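Local coordinates for SusD superfamily protein (Bacteroides vulgatus ATCC 8482, PDB 3JQ0) that probably binds glycans or other nutrients at the outer membrane of a gut bacterium, at residues Leu119-Asp124 against Arg448-Arg453. Residues are numbered along the deposited sequence; the frame is centred on the assembly and turned at random.
Sequences LRSWGD and RWYDIR
Arg120, in the last turn of helix 97-122, comes closest to Tyr450 of helix 448-455, with CA atoms 7.8 Å apart, a gap that side chains and waters bridge. The guanidinium of Arg120 lies flat over one face of the Tyr450 ring, the two planes only 12° apart and CZ of Arg120 3.6 Å from the ring centroid, a cation-pi stack. The bend at chi3 (-73°) turns NE and the guanidinium of Arg120 flat over the ring, and CD separately makes a CH-pi contact over the same face, while NE bonds to Phe116 O and NH1 to a water in the guanidinium plane. At the ring's far end, the Tyr450 hydroxyl is hydrogen-bonded to His117 ND1 and lies 3.2 Å from Ser121 OG, which also bonds to His117 O. Near the end of helix 97-122, Arg120 O takes a side-chain donor: Arg453, bent at chi2 and chi3, reaches back to it with NH2 (2.9 Å, N-H...O 158°). A second bond to that oxygen comes from a water that accepts from Trp449 NE1 and Arg453 NE, so a buried carbonyl is doubly satisfied. A buried cation-pi stack and an arginine-to-carbonyl bond thus pack helix 97-122, in the N-terminal helical part of this SusD-family fold, which belongs to the TPR clan, against helix 448-455 near the C-terminus.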
# COMPACT_ATOMS: atom_id res chain seq x y z
N LEU A 119 -2.07 14.99 -1.95
CA LEU A 119 -2.83 15.66 -0.88
C LEU A 119 -2.42 15.14 0.50
O LEU A 119 -2.15 15.90 1.40
CB LEU A 119 -4.32 15.39 -1.07
CG LEU A 119 -5.20 15.94 0.03
CD1 LEU A 119 -5.23 17.46 0.08
CD2 LEU A 119 -6.61 15.36 -0.08
N ARG A 120 -2.37 13.81 0.65
CA ARG A 120 -2.08 13.20 1.93
C ARG A 120 -0.63 13.39 2.36
O ARG A 120 -0.31 13.36 3.54
CB ARG A 120 -2.46 11.72 1.92
CG ARG A 120 -3.96 11.47 1.78
CD ARG A 120 -4.26 9.99 1.77
NE ARG A 120 -3.85 9.39 0.51
CZ ARG A 120 -3.92 8.09 0.26
NH1 ARG A 120 -4.34 7.26 1.20
NH2 ARG A 120 -3.51 7.63 -0.91
N SER A 121 0.24 13.58 1.38
CA SER A 121 1.69 13.61 1.62
C SER A 121 2.25 15.03 1.71
O SER A 121 2.97 15.35 2.63
CB SER A 121 2.42 12.77 0.57
OG SER A 121 2.00 11.41 0.69
N TRP A 122 1.92 15.89 0.73
CA TRP A 122 2.37 17.27 0.66
C TRP A 122 1.32 18.35 0.98
O TRP A 122 1.71 19.45 1.31
CB TRP A 122 3.08 17.55 -0.67
CG TRP A 122 4.47 16.97 -0.73
CD1 TRP A 122 5.61 17.57 -0.20
CD2 TRP A 122 4.90 15.69 -1.26
NE1 TRP A 122 6.69 16.77 -0.40
CE2 TRP A 122 6.29 15.60 -1.00
CE3 TRP A 122 4.27 14.65 -1.90
CZ2 TRP A 122 7.02 14.48 -1.42
CZ3 TRP A 122 5.01 13.54 -2.28
CH2 TRP A 122 6.35 13.48 -2.04
N GLY A 123 0.03 18.01 0.93
CA GLY A 123 -1.02 18.94 1.35
C GLY A 123 -1.43 19.85 0.22
O GLY A 123 -2.10 19.46 -0.74
N ASP A 124 -1.06 21.14 0.34
CA ASP A 124 -1.31 22.15 -0.68
C ASP A 124 -0.32 21.92 -1.84
O ASP A 124 0.87 21.90 -1.60
CB ASP A 124 -1.07 23.56 -0.16
CG ASP A 124 -1.95 23.99 1.00
OD1 ASP A 124 -2.83 23.26 1.45
OD2 ASP A 124 -1.75 25.16 1.40
N ARG A 448 -0.11 1.40 6.35
CA ARG A 448 -0.18 1.70 7.77
C ARG A 448 -0.09 3.17 8.11
O ARG A 448 -0.81 3.62 9.02
CB ARG A 448 0.91 0.89 8.51
CG ARG A 448 1.04 1.15 9.99
CD ARG A 448 -0.15 0.73 10.82
NE ARG A 448 0.22 0.74 12.22
CZ ARG A 448 -0.61 0.39 13.20
NH1 ARG A 448 -1.87 0.08 12.97
NH2 ARG A 448 -0.15 0.31 14.45
N TRP A 449 0.82 3.91 7.48
CA TRP A 449 0.90 5.34 7.73
C TRP A 449 -0.35 6.09 7.29
O TRP A 449 -0.89 6.92 8.02
CB TRP A 449 2.18 5.90 7.10
CG TRP A 449 2.26 7.41 7.11
CD1 TRP A 449 2.07 8.22 6.04
CD2 TRP A 449 2.59 8.27 8.22
NE1 TRP A 449 2.26 9.54 6.37
CE2 TRP A 449 2.59 9.61 7.70
CE3 TRP A 449 2.91 8.07 9.54
CZ2 TRP A 449 2.86 10.69 8.50
CZ3 TRP A 449 3.19 9.14 10.34
CH2 TRP A 449 3.17 10.45 9.80
N TYR A 450 -0.86 5.76 6.12
CA TYR A 450 -2.09 6.39 5.66
C TYR A 450 -3.25 6.02 6.58
O TYR A 450 -4.14 6.86 6.79
CB TYR A 450 -2.36 6.02 4.21
CG TYR A 450 -1.52 6.71 3.17
CD1 TYR A 450 -1.11 8.01 3.30
CD2 TYR A 450 -1.25 6.10 1.95
CE1 TYR A 450 -0.47 8.69 2.28
CE2 TYR A 450 -0.59 6.76 0.95
CZ TYR A 450 -0.25 8.08 1.07
OH TYR A 450 0.33 8.80 0.05
N ASP A 451 -3.29 4.81 7.13
CA ASP A 451 -4.37 4.42 8.06
C ASP A 451 -4.40 5.32 9.27
O ASP A 451 -5.45 5.82 9.69
CB ASP A 451 -4.15 2.97 8.56
CG ASP A 451 -4.33 1.86 7.54
OD1 ASP A 451 -4.93 2.10 6.48
OD2 ASP A 451 -3.89 0.72 7.89
N ILE A 452 -3.25 5.50 9.92
CA ILE A 452 -3.21 6.28 11.14
C ILE A 452 -3.41 7.76 10.85
O ILE A 452 -4.07 8.48 11.60
CB ILE A 452 -1.98 5.93 12.02
CG1 ILE A 452 -0.66 6.35 11.39
CG2 ILE A 452 -2.03 4.44 12.37
CD1 ILE A 452 0.57 5.96 12.21
N ARG A 453 -2.86 8.24 9.74
CA ARG A 453 -3.09 9.61 9.31
C ARG A 453 -4.57 9.89 9.09
O ARG A 453 -5.08 10.96 9.50
CB ARG A 453 -2.33 9.90 8.02
CG ARG A 453 -0.84 10.18 8.25
CD ARG A 453 -0.60 11.64 8.59
NE ARG A 453 -0.74 12.49 7.38
CZ ARG A 453 -1.54 13.53 7.23
NH1 ARG A 453 -2.37 13.91 8.20
NH2 ARG A 453 -1.50 14.19 6.09
O HOH W 1 1.48 12.33 5.53
O HOH W 2 -5.61 7.66 3.86
O HOH W 3 2.61 10.19 3.21